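Local coordinates for mandelate racemase/muconate lactonizing enzyme family protein (Bradyrhizobium sp. ORS 278, PDB 3TOY), which is of undetermined function but belongs to the enolase superfamily, with a modified TIM barrel that carries a metal ion, modelled as calcium, at residues A215-F220 / L241-E246; E245-Q250 / I265-G270. One frame throughout, in Å; residues are numbered along the deposited sequence.

Contact 1: A215-F220 / L241-E246. With CA (calcium ion), chain E; P4C (O-acetaldehydyl-hexaethylene glycol), chain R.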
ATOM      1  N   ALA A 215      -6.879 -28.007 -24.999  1.00 32.24           N
ATOM      2  CA  ALA A 215      -7.122 -26.866 -24.116  1.00 29.54           C
ATOM      3  C   ALA A 215      -8.596 -26.445 -24.237  1.00 28.33           C
ATOM      4  O   ALA A 215      -9.164 -26.459 -25.328  1.00 30.97           O
ATOM      5  CB  ALA A 215      -6.200 -25.710 -24.434  1.00 28.31           C
ATOM      6  N   LEU A 216      -9.215 -26.106 -23.101  1.00 27.97           N
ATOM      7  CA  LEU A 216     -10.598 -25.630 -23.076  1.00 24.94           C
ATOM      8  C   LEU A 216     -10.616 -24.257 -22.402  1.00 28.71           C
ATOM      9  O   LEU A 216     -10.063 -24.100 -21.314  1.00 26.53           O
ATOM     10  CB  LEU A 216     -11.467 -26.554 -22.233  1.00 32.99           C
ATOM     11  CG  LEU A 216     -11.899 -27.898 -22.788  1.00 45.46           C
ATOM     12  CD1 LEU A 216     -12.754 -28.590 -21.731  1.00 46.35           C
ATOM     13  CD2 LEU A 216     -12.684 -27.684 -24.069  1.00 42.69           C
ATOM     14  N   MET A 217     -11.246 -23.286 -23.046  1.00 29.14           N
ATOM     15  CA  MET A 217     -11.450 -21.971 -22.458  1.00 25.56           C
ATOM     16  C   MET A 217     -12.927 -21.763 -22.240  1.00 30.48           C
ATOM     17  O   MET A 217     -13.754 -22.316 -22.987  1.00 26.91           O
ATOM     18  CB  MET A 217     -10.916 -20.879 -23.389  1.00 28.54           C
ATOM     19  CG  MET A 217      -9.396 -20.815 -23.494  1.00 34.60           C
ATOM     20  SD  MET A 217      -8.735 -22.028 -24.650  1.00 40.52           S
ATOM     21  CE  MET A 217      -7.479 -21.061 -25.526  1.00 33.61           C
ATOM     22  N   LEU A 218     -13.277 -20.961 -21.232  1.00 24.84           N
ATOM     23  CA  LEU A 218     -14.695 -20.676 -20.948  1.00 27.54           C
ATOM     24  C   LEU A 218     -14.962 -19.176 -20.924  1.00 29.41           C
ATOM     25  O   LEU A 218     -14.314 -18.454 -20.180  1.00 25.20           O
ATOM     26  CB  LEU A 218     -15.129 -21.349 -19.635  1.00 26.56           C
ATOM     27  CG  LEU A 218     -16.577 -21.120 -19.162  1.00 28.98           C
ATOM     28  CD1 LEU A 218     -17.577 -21.646 -20.206  1.00 30.77           C
ATOM     29  CD2 LEU A 218     -16.834 -21.804 -17.791  1.00 24.35           C
ATOM     30  N   ASP A 219     -15.916 -18.720 -21.746  1.00 22.71           N
ATOM     31  CA  ASP A 219     -16.237 -17.313 -21.870  1.00 25.13           C
ATOM     32  C   ASP A 219     -17.600 -17.011 -21.262  1.00 26.66           C
ATOM     33  O   ASP A 219     -18.619 -17.529 -21.724  1.00 26.19           O
ATOM     34  CB  ASP A 219     -16.172 -16.935 -23.353  1.00 24.87           C
ATOM     35  CG  ASP A 219     -16.406 -15.454 -23.621  1.00 31.67           C
ATOM     36  OD1 ASP A 219     -16.630 -14.668 -22.680  1.00 28.88           O
ATOM     37  OD2 ASP A 219     -16.334 -15.072 -24.810  1.00 29.97           O
ATOM     38  N   PHE A 220     -17.618 -16.195 -20.202  1.00 26.76           N
ATOM     39  CA  PHE A 220     -18.859 -15.807 -19.527  1.00 25.84           C
ATOM     40  C   PHE A 220     -19.532 -14.599 -20.158  1.00 24.30           C
ATOM     41  O   PHE A 220     -20.656 -14.237 -19.777  1.00 28.05           O
ATOM     42  CB  PHE A 220     -18.635 -15.538 -18.015  1.00 25.38           C
ATOM     43  CG  PHE A 220     -18.498 -16.788 -17.184  1.00 28.89           C
ATOM     44  CD1 PHE A 220     -19.548 -17.697 -17.097  1.00 30.18           C
ATOM     45  CD2 PHE A 220     -17.338 -17.042 -16.467  1.00 29.24           C
ATOM     46  CE1 PHE A 220     -19.444 -18.841 -16.343  1.00 30.40           C
ATOM     47  CE2 PHE A 220     -17.223 -18.216 -15.677  1.00 32.61           C
ATOM     48  CZ  PHE A 220     -18.284 -19.106 -15.616  1.00 34.01           C
ATOM     49  N   LEU A 241      -9.175 -25.830 -17.009  1.00 29.62           N
ATOM     50  CA  LEU A 241      -9.432 -24.772 -17.996  1.00 23.99           C
ATOM     51  C   LEU A 241      -8.208 -23.878 -18.188  1.00 29.66           C
ATOM     52  O   LEU A 241      -7.469 -23.609 -17.250  1.00 27.59           O
ATOM     53  CB  LEU A 241     -10.633 -23.929 -17.556  1.00 27.13           C
ATOM     54  CG  LEU A 241     -11.899 -24.744 -17.334  1.00 27.22           C
ATOM     55  CD1 LEU A 241     -13.037 -23.841 -16.871  1.00 25.75           C
ATOM     56  CD2 LEU A 241     -12.230 -25.432 -18.651  1.00 34.28           C
ATOM     57  N   THR A 242      -7.999 -23.407 -19.412  1.00 22.69           N
ATOM     58  CA  THR A 242      -6.870 -22.550 -19.709  1.00 23.92           C
ATOM     59  C   THR A 242      -7.118 -21.124 -19.233  1.00 27.19           C
ATOM     60  O   THR A 242      -6.192 -20.458 -18.770  1.00 23.87           O
ATOM     61  CB  THR A 242      -6.596 -22.585 -21.223  1.00 30.18           C
ATOM     62  OG1 THR A 242      -5.986 -23.844 -21.530  1.00 27.63           O
ATOM     63  CG2 THR A 242      -5.669 -21.437 -21.662  1.00 27.94           C
ATOM     64  N   TRP A 243      -8.354 -20.661 -19.371  1.00 24.81           N
ATOM     65  CA  TRP A 243      -8.722 -19.316 -18.883  1.00 20.55           C
ATOM     66  C   TRP A 243     -10.220 -19.146 -18.732  1.00 26.89           C
ATOM     67  O   TRP A 243     -11.014 -19.928 -19.304  1.00 26.77           O
ATOM     68  CB  TRP A 243      -8.102 -18.213 -19.766  1.00 20.37           C
ATOM     69  CG  TRP A 243      -8.739 -17.925 -21.133  1.00 23.33           C
ATOM     70  CD1 TRP A 243     -10.063 -17.705 -21.419  1.00 26.12           C
ATOM     71  CD2 TRP A 243      -8.024 -17.723 -22.357  1.00 22.89           C
ATOM     72  NE1 TRP A 243     -10.211 -17.394 -22.768  1.00 21.92           N
ATOM     73  CE2 TRP A 243      -8.969 -17.404 -23.355  1.00 25.73           C
ATOM     74  CE3 TRP A 243      -6.667 -17.787 -22.704  1.00 24.10           C
ATOM     75  CZ2 TRP A 243      -8.598 -17.161 -24.672  1.00 25.11           C
ATOM     76  CZ3 TRP A 243      -6.305 -17.551 -24.020  1.00 26.95           C
ATOM     77  CH2 TRP A 243      -7.268 -17.231 -24.983  1.00 28.40           C
ATOM     78  N   ILE A 244     -10.598 -18.190 -17.883  1.00 21.94           N
ATOM     79  CA  ILE A 244     -11.983 -17.752 -17.748  1.00 22.14           C
ATOM     80  C   ILE A 244     -12.050 -16.355 -18.327  1.00 24.13           C
ATOM     81  O   ILE A 244     -11.326 -15.455 -17.865  1.00 22.39           O
ATOM     82  CB  ILE A 244     -12.366 -17.647 -16.273  1.00 23.30           C
ATOM     83  CG1 ILE A 244     -12.206 -19.026 -15.607  1.00 22.18           C
ATOM     84  CG2 ILE A 244     -13.787 -17.095 -16.141  1.00 25.62           C
ATOM     85  CD1 ILE A 244     -13.304 -20.050 -16.018  1.00 24.53           C
ATOM     86  N   GLU A 245     -12.957 -16.133 -19.284  1.00 22.72           N
ATOM     87  CA  GLU A 245     -12.934 -14.901 -20.063  1.00 21.16           C
ATOM     88  C   GLU A 245     -14.112 -13.989 -19.690  1.00 23.64           C
ATOM     89  O   GLU A 245     -15.252 -14.460 -19.570  1.00 23.47           O
ATOM     90  CB  GLU A 245     -12.957 -15.286 -21.547  1.00 23.80           C
ATOM     91  CG  GLU A 245     -12.923 -14.150 -22.530  1.00 23.70           C
ATOM     92  CD  GLU A 245     -12.781 -14.686 -23.952  1.00 26.98           C
ATOM     93  OE1 GLU A 245     -11.985 -15.645 -24.133  1.00 27.68           O
ATOM     94  OE2 GLU A 245     -13.449 -14.139 -24.863  1.00 29.21           O
ATOM     95  N   GLU A 246     -13.823 -12.696 -19.498  1.00 21.84           N
ATOM     96  CA  GLU A 246     -14.818 -11.682 -19.104  1.00 25.21           C
ATOM     97  C   GLU A 246     -15.866 -12.195 -18.125  1.00 29.74           C
ATOM     98  O   GLU A 246     -17.053 -12.239 -18.447  1.00 26.06           O
ATOM     99  CB  GLU A 246     -15.489 -11.076 -20.345  1.00 24.84           C
ATOM    100  CG  GLU A 246     -14.568 -10.163 -21.160  1.00 26.34           C
ATOM    101  CD  GLU A 246     -15.350  -9.295 -22.150  1.00 27.66           C
ATOM    102  OE1 GLU A 246     -16.209  -9.851 -22.867  1.00 29.25           O
ATOM    103  OE2 GLU A 246     -15.131  -8.069 -22.199  1.00 25.20           O
TER
HETATM  104 CA    CA E 361     -15.315 -13.126 -25.779  1.00 26.61          CA
HETATM  105  O1  P4C R 363       1.707 -18.403 -20.193  1.00 31.55           O
HETATM  106  C2  P4C R 363       1.332 -18.301 -21.574  1.00 35.57           C
HETATM  107  C3  P4C R 363       2.324 -19.040 -22.469  1.00 47.95           C
HETATM  108  O4  P4C R 363       2.128 -18.553 -23.801  1.00 44.77           O
HETATM  109  C5  P4C R 363       2.952 -19.185 -24.786  1.00 58.09           C
HETATM  110  C6  P4C R 363       2.166 -19.408 -26.085  1.00 50.68           C
HETATM  111  O7  P4C R 363       1.372 -20.587 -25.949  1.00 50.79           O
HETATM  112  C8  P4C R 363       0.436 -20.859 -27.008  1.00 37.46           C
HETATM  113  C9  P4C R 363       0.520 -22.356 -27.353  1.00 41.58           C
HETATM  114  O10 P4C R 363      -0.445 -23.169 -26.687  1.00 49.78           O
HETATM  115  C11 P4C R 363      -0.015 -24.533 -26.503  1.00 46.27           C
HETATM  116  C12 P4C R 363       0.825 -24.700 -25.238  1.00 54.52           C
HETATM  117  O13 P4C R 363       0.291 -25.704 -24.364  1.00 64.11           O
HETATM  118  C14 P4C R 363       0.720 -25.579 -23.000  1.00 55.57           C
HETATM  119  C15 P4C R 363      -0.270 -24.794 -22.134  1.00 60.18           C
HETATM  120  O16 P4C R 363      -0.962 -25.615 -21.179  1.00 59.43           O
HETATM  121  C17 P4C R 363      -2.202 -25.051 -20.722  1.00 52.14           C
HETATM  122  C18 P4C R 363      -3.128 -26.104 -20.102  1.00 58.57           C
HETATM  123  O19 P4C R 363      -3.909 -26.762 -21.111  1.00 59.37           O
HETATM  124  C20 P4C R 363      -4.309 -28.089 -20.753  1.00 64.76           C
HETATM  125  C21 P4C R 363      -4.726 -28.884 -21.992  1.00 67.92           C
HETATM  126  O22 P4C R 363      -3.585 -29.265 -22.770  1.00 65.96           O
HETATM  127  O   HOH W   1      -7.316 -26.281 -20.826  1.00 28.74           O
HETATM  128  O   HOH W   2     -16.046 -12.367 -23.768  1.00 26.22           O
HETATM  129  O   HOH W   3     -14.826 -14.074 -27.988  1.00 27.19           O
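Asp219 and Glu245 end two neighbouring parallel strands of the enolase-superfamily barrel, 215-219 and 243-245, and share its calcium ion. With helix 226-236 the strands form a beta-alpha-beta unit. Asp219 OD2 binds the calcium at 2.4 Å and Glu245 OE2 at 2.3 Å. The two carboxylates, their planes 35° apart, bring these oxygens close because both are ligands of one cation. Both side chains leave the same face of the sheet; with CG anti to the backbone N (chi1 -176° in Asp219), each carboxylate reaches on toward the metal. Glu271 completes the protein part of the site. Asp219 OD1 instead accepts bonds from Asn221 N and from a metal-bound water. That water also donates to OE1 of Glu246, whose other carboxylate oxygen bonds Asn272. Four backbone hydrogen bonds join the two segments, among them Leu218 N to Trp243 O at 3.1 Å and Glu245 N to Leu218 O at 2.8 Å. Further from the metal on the same face, Met217 CG sits over the five-membered ring of Trp243, 3.4 Å from its centroid, a CH-pi contact. On the Leu218 face, the Phe220 ring edge meets Ile244 CG2. At the other end, Thr242 OG1 lies 3.6 Å from O19 of o-acetaldehydyl-hexaethylene glycol. Near the metal, Trp243 NE1 donates to the anti lone pair of Glu245 OE1 at 2.8 Å, with OE1 lying 25° out of the indole plane.

Contact 2: E245-Q250 / I265-G270. With CA (calcium ion), chain E.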
ATOM      1  N   GLU A 245     -12.957 -16.133 -19.284  1.00 22.72           N
ATOM      2  CA  GLU A 245     -12.934 -14.901 -20.063  1.00 21.16           C
ATOM      3  C   GLU A 245     -14.112 -13.989 -19.690  1.00 23.64           C
ATOM      4  O   GLU A 245     -15.252 -14.460 -19.570  1.00 23.47           O
ATOM      5  CB  GLU A 245     -12.957 -15.286 -21.547  1.00 23.80           C
ATOM      6  CG  GLU A 245     -12.923 -14.150 -22.530  1.00 23.70           C
ATOM      7  CD  GLU A 245     -12.781 -14.686 -23.952  1.00 26.98           C
ATOM      8  OE1 GLU A 245     -11.985 -15.645 -24.133  1.00 27.68           O
ATOM      9  OE2 GLU A 245     -13.449 -14.139 -24.863  1.00 29.21           O
ATOM     10  N   GLU A 246     -13.823 -12.696 -19.498  1.00 21.84           N
ATOM     11  CA  GLU A 246     -14.818 -11.682 -19.104  1.00 25.21           C
ATOM     12  C   GLU A 246     -15.866 -12.195 -18.125  1.00 29.74           C
ATOM     13  O   GLU A 246     -17.053 -12.239 -18.447  1.00 26.06           O
ATOM     14  CB  GLU A 246     -15.489 -11.076 -20.345  1.00 24.84           C
ATOM     15  CG  GLU A 246     -14.568 -10.163 -21.160  1.00 26.34           C
ATOM     16  CD  GLU A 246     -15.350  -9.295 -22.150  1.00 27.66           C
ATOM     17  OE1 GLU A 246     -16.209  -9.851 -22.867  1.00 29.25           O
ATOM     18  OE2 GLU A 246     -15.131  -8.069 -22.199  1.00 25.20           O
ATOM     19  N   PRO A 247     -15.443 -12.563 -16.904  1.00 24.92           N
ATOM     20  CA  PRO A 247     -16.412 -13.058 -15.925  1.00 24.15           C
ATOM     21  C   PRO A 247     -17.448 -12.012 -15.552  1.00 25.65           C
ATOM     22  O   PRO A 247     -18.566 -12.374 -15.211  1.00 27.82           O
ATOM     23  CB  PRO A 247     -15.552 -13.399 -14.701  1.00 25.16           C
ATOM     24  CG  PRO A 247     -14.295 -12.591 -14.892  1.00 23.02           C
ATOM     25  CD  PRO A 247     -14.071 -12.567 -16.373  1.00 24.01           C
ATOM     26  N   VAL A 248     -17.076 -10.733 -15.613  1.00 23.32           N
ATOM     27  CA  VAL A 248     -17.972  -9.654 -15.192  1.00 21.71           C
ATOM     28  C   VAL A 248     -17.950  -8.541 -16.228  1.00 22.73           C
ATOM     29  O   VAL A 248     -17.186  -8.619 -17.177  1.00 24.06           O
ATOM     30  CB  VAL A 248     -17.568  -9.141 -13.776  1.00 25.04           C
ATOM     31  CG1 VAL A 248     -17.373 -10.361 -12.840  1.00 22.24           C
ATOM     32  CG2 VAL A 248     -16.279  -8.336 -13.832  1.00 24.84           C
ATOM     33  N   PRO A 249     -18.801  -7.506 -16.072  1.00 24.79           N
ATOM     34  CA  PRO A 249     -18.797  -6.457 -17.094  1.00 23.28           C
ATOM     35  C   PRO A 249     -17.403  -5.919 -17.408  1.00 25.70           C
ATOM     36  O   PRO A 249     -16.576  -5.703 -16.498  1.00 25.00           O
ATOM     37  CB  PRO A 249     -19.697  -5.370 -16.501  1.00 24.15           C
ATOM     38  CG  PRO A 249     -20.678  -6.163 -15.641  1.00 26.24           C
ATOM     39  CD  PRO A 249     -19.856  -7.302 -15.062  1.00 26.53           C
ATOM     40  N   GLN A 250     -17.147  -5.698 -18.696  1.00 22.49           N
ATOM     41  CA  GLN A 250     -15.838  -5.247 -19.159  1.00 22.81           C
ATOM     42  C   GLN A 250     -15.401  -3.925 -18.513  1.00 25.76           C
ATOM     43  O   GLN A 250     -14.212  -3.711 -18.322  1.00 23.66           O
ATOM     44  CB  GLN A 250     -15.805  -5.114 -20.690  1.00 23.95           C
ATOM     45  CG  GLN A 250     -16.897  -4.200 -21.312  1.00 22.27           C
ATOM     46  CD  GLN A 250     -16.411  -2.799 -21.614  1.00 27.44           C
ATOM     47  OE1 GLN A 250     -15.284  -2.421 -21.275  1.00 26.60           O
ATOM     48  NE2 GLN A 250     -17.271  -2.000 -22.264  1.00 25.63           N
ATOM     49  N   ILE A 265      -7.878 -19.967 -11.658  1.00 24.02           N
ATOM     50  CA  ILE A 265      -7.812 -20.082 -13.123  1.00 23.20           C
ATOM     51  C   ILE A 265      -7.499 -18.713 -13.690  1.00 22.14           C
ATOM     52  O   ILE A 265      -8.056 -17.727 -13.218  1.00 25.06           O
ATOM     53  CB  ILE A 265      -9.176 -20.549 -13.703  1.00 20.84           C
ATOM     54  CG1 ILE A 265      -9.655 -21.819 -12.972  1.00 26.74           C
ATOM     55  CG2 ILE A 265      -9.055 -20.771 -15.228  1.00 26.74           C
ATOM     56  CD1 ILE A 265     -11.074 -22.325 -13.435  1.00 27.36           C
ATOM     57  N   PRO A 266      -6.591 -18.645 -14.687  1.00 23.71           N
ATOM     58  CA  PRO A 266      -6.233 -17.343 -15.227  1.00 22.06           C
ATOM     59  C   PRO A 266      -7.461 -16.611 -15.752  1.00 24.06           C
ATOM     60  O   PRO A 266      -8.360 -17.224 -16.355  1.00 23.22           O
ATOM     61  CB  PRO A 266      -5.241 -17.673 -16.338  1.00 23.84           C
ATOM     62  CG  PRO A 266      -4.588 -19.019 -15.868  1.00 24.95           C
ATOM     63  CD  PRO A 266      -5.751 -19.742 -15.210  1.00 24.69           C
ATOM     64  N   ILE A 267      -7.492 -15.301 -15.527  1.00 24.48           N
ATOM     65  CA  ILE A 267      -8.597 -14.467 -15.984  1.00 20.80           C
ATOM     66  C   ILE A 267      -8.178 -13.771 -17.268  1.00 21.77           C
ATOM     67  O   ILE A 267      -7.119 -13.145 -17.318  1.00 20.90           O
ATOM     68  CB  ILE A 267      -8.918 -13.396 -14.924  1.00 22.11           C
ATOM     69  CG1 ILE A 267      -9.369 -14.075 -13.631  1.00 19.61           C
ATOM     70  CG2 ILE A 267      -9.999 -12.440 -15.416  1.00 21.40           C
ATOM     71  CD1 ILE A 267     -10.614 -15.050 -13.810  1.00 21.59           C
ATOM     72  N   GLN A 268      -9.007 -13.912 -18.303  1.00 23.50           N
ATOM     73  CA  GLN A 268      -8.787 -13.307 -19.623  1.00 21.96           C
ATOM     74  C   GLN A 268      -9.830 -12.192 -19.833  1.00 20.97           C
ATOM     75  O   GLN A 268     -10.995 -12.338 -19.450  1.00 22.31           O
ATOM     76  CB  GLN A 268      -8.985 -14.397 -20.706  1.00 22.91           C
ATOM     77  CG  GLN A 268      -8.953 -13.919 -22.153  1.00 23.75           C
ATOM     78  CD  GLN A 268      -7.574 -13.450 -22.571  1.00 28.77           C
ATOM     79  OE1 GLN A 268      -7.156 -12.352 -22.198  1.00 24.12           O
ATOM     80  NE2 GLN A 268      -6.844 -14.287 -23.354  1.00 23.36           N
ATOM     81  N   ALA A 269      -9.402 -11.084 -20.431  1.00 22.03           N
ATOM     82  CA  ALA A 269     -10.311  -9.961 -20.687  1.00 20.33           C
ATOM     83  C   ALA A 269      -9.694  -9.061 -21.724  1.00 21.62           C
ATOM     84  O   ALA A 269      -8.589  -9.306 -22.169  1.00 22.88           O
ATOM     85  CB  ALA A 269     -10.618  -9.173 -19.388  1.00 22.35           C
ATOM     86  N   GLY A 270     -10.394  -8.004 -22.108  1.00 21.25           N
ATOM     87  CA  GLY A 270      -9.753  -7.001 -22.975  1.00 25.03           C
ATOM     88  C   GLY A 270     -10.404  -6.774 -24.331  1.00 22.07           C
ATOM     89  O   GLY A 270     -10.151  -5.753 -24.981  1.00 24.59           O
TER
HETATM   90 CA    CA E 361     -15.315 -13.126 -25.779  1.00 26.61          CA
HETATM   91  O   HOH W   4     -12.834  -6.566 -22.076  1.00 27.81           O
HETATM   92  O   HOH W   2     -16.046 -12.367 -23.768  1.00 26.22           O
HETATM   93  O   HOH W   3     -14.826 -14.074 -27.988  1.00 27.19           O
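This is a short parallel strand pairing at the C-terminal end of the barrel strands, where the chain leaves strand 243-245 for the loop before helix 253-262. Glu245 pairs with Gln268 of strand 267-269, their CA atoms 4.5 Å apart. One backbone hydrogen bond crosses the contact, from Glu246 N to Gln268 O at 2.9 Å. The same carbonyl oxygen receives a CA-H...O contact from Glu245 CA at 3.3 Å. Two consecutive residues, the last of strand 243-245 and the first of the loop, thus meet one acceptor. The Glu245 and Gln268 side chains run side by side off the same face of the sheet, their CG atoms 4.0 Å apart. Gln268 bends at chi2 (68°), and its end leads away from Glu245. Glu245 OE2 is a ligand of the calcium ion. Beyond the pairing, Glu246 and Gly270 are joined by water. One water donates to Glu246 OE2 at 2.7 Å and accepts from Gly270 N at 2.8 Å, and Asn272 ND2 also bonds to OE2. Across the backbone from the metal, Pro247 CD meets Ile267 CG2 at 4.2 Å. Helices 226-236 and 253-262 also pack on these two side chains. Such a site, with acidic metal ligands at the C-terminal ends of successive barrel strands, is characteristic of the enolase superfamily; Glu245 here precedes Glu271, which follows strand 267-269.

Contacts 1 and 2 are successive steps round one barrel, with centres about 8 Å apart. Strand 243-245 is the middle partner, flanked by 215-219 and 267-269. Between the contacts, Ile244 is probably hydrogen-bonded at both ends: its N to Pro266 O at 2.9 Å and its O to Gln268 N at 2.8 Å. Glu245 and Glu246 belong to both contacts, and so does the calcium-bound water that Glu246 holds. Contact 1 supplies two of the calcium's carboxylates, and the chain leaving contact 2 supplies the third, Glu271. The glycol pocket involves contact 1, through Ala215 and Thr242, at the strand ends remote from the calcium.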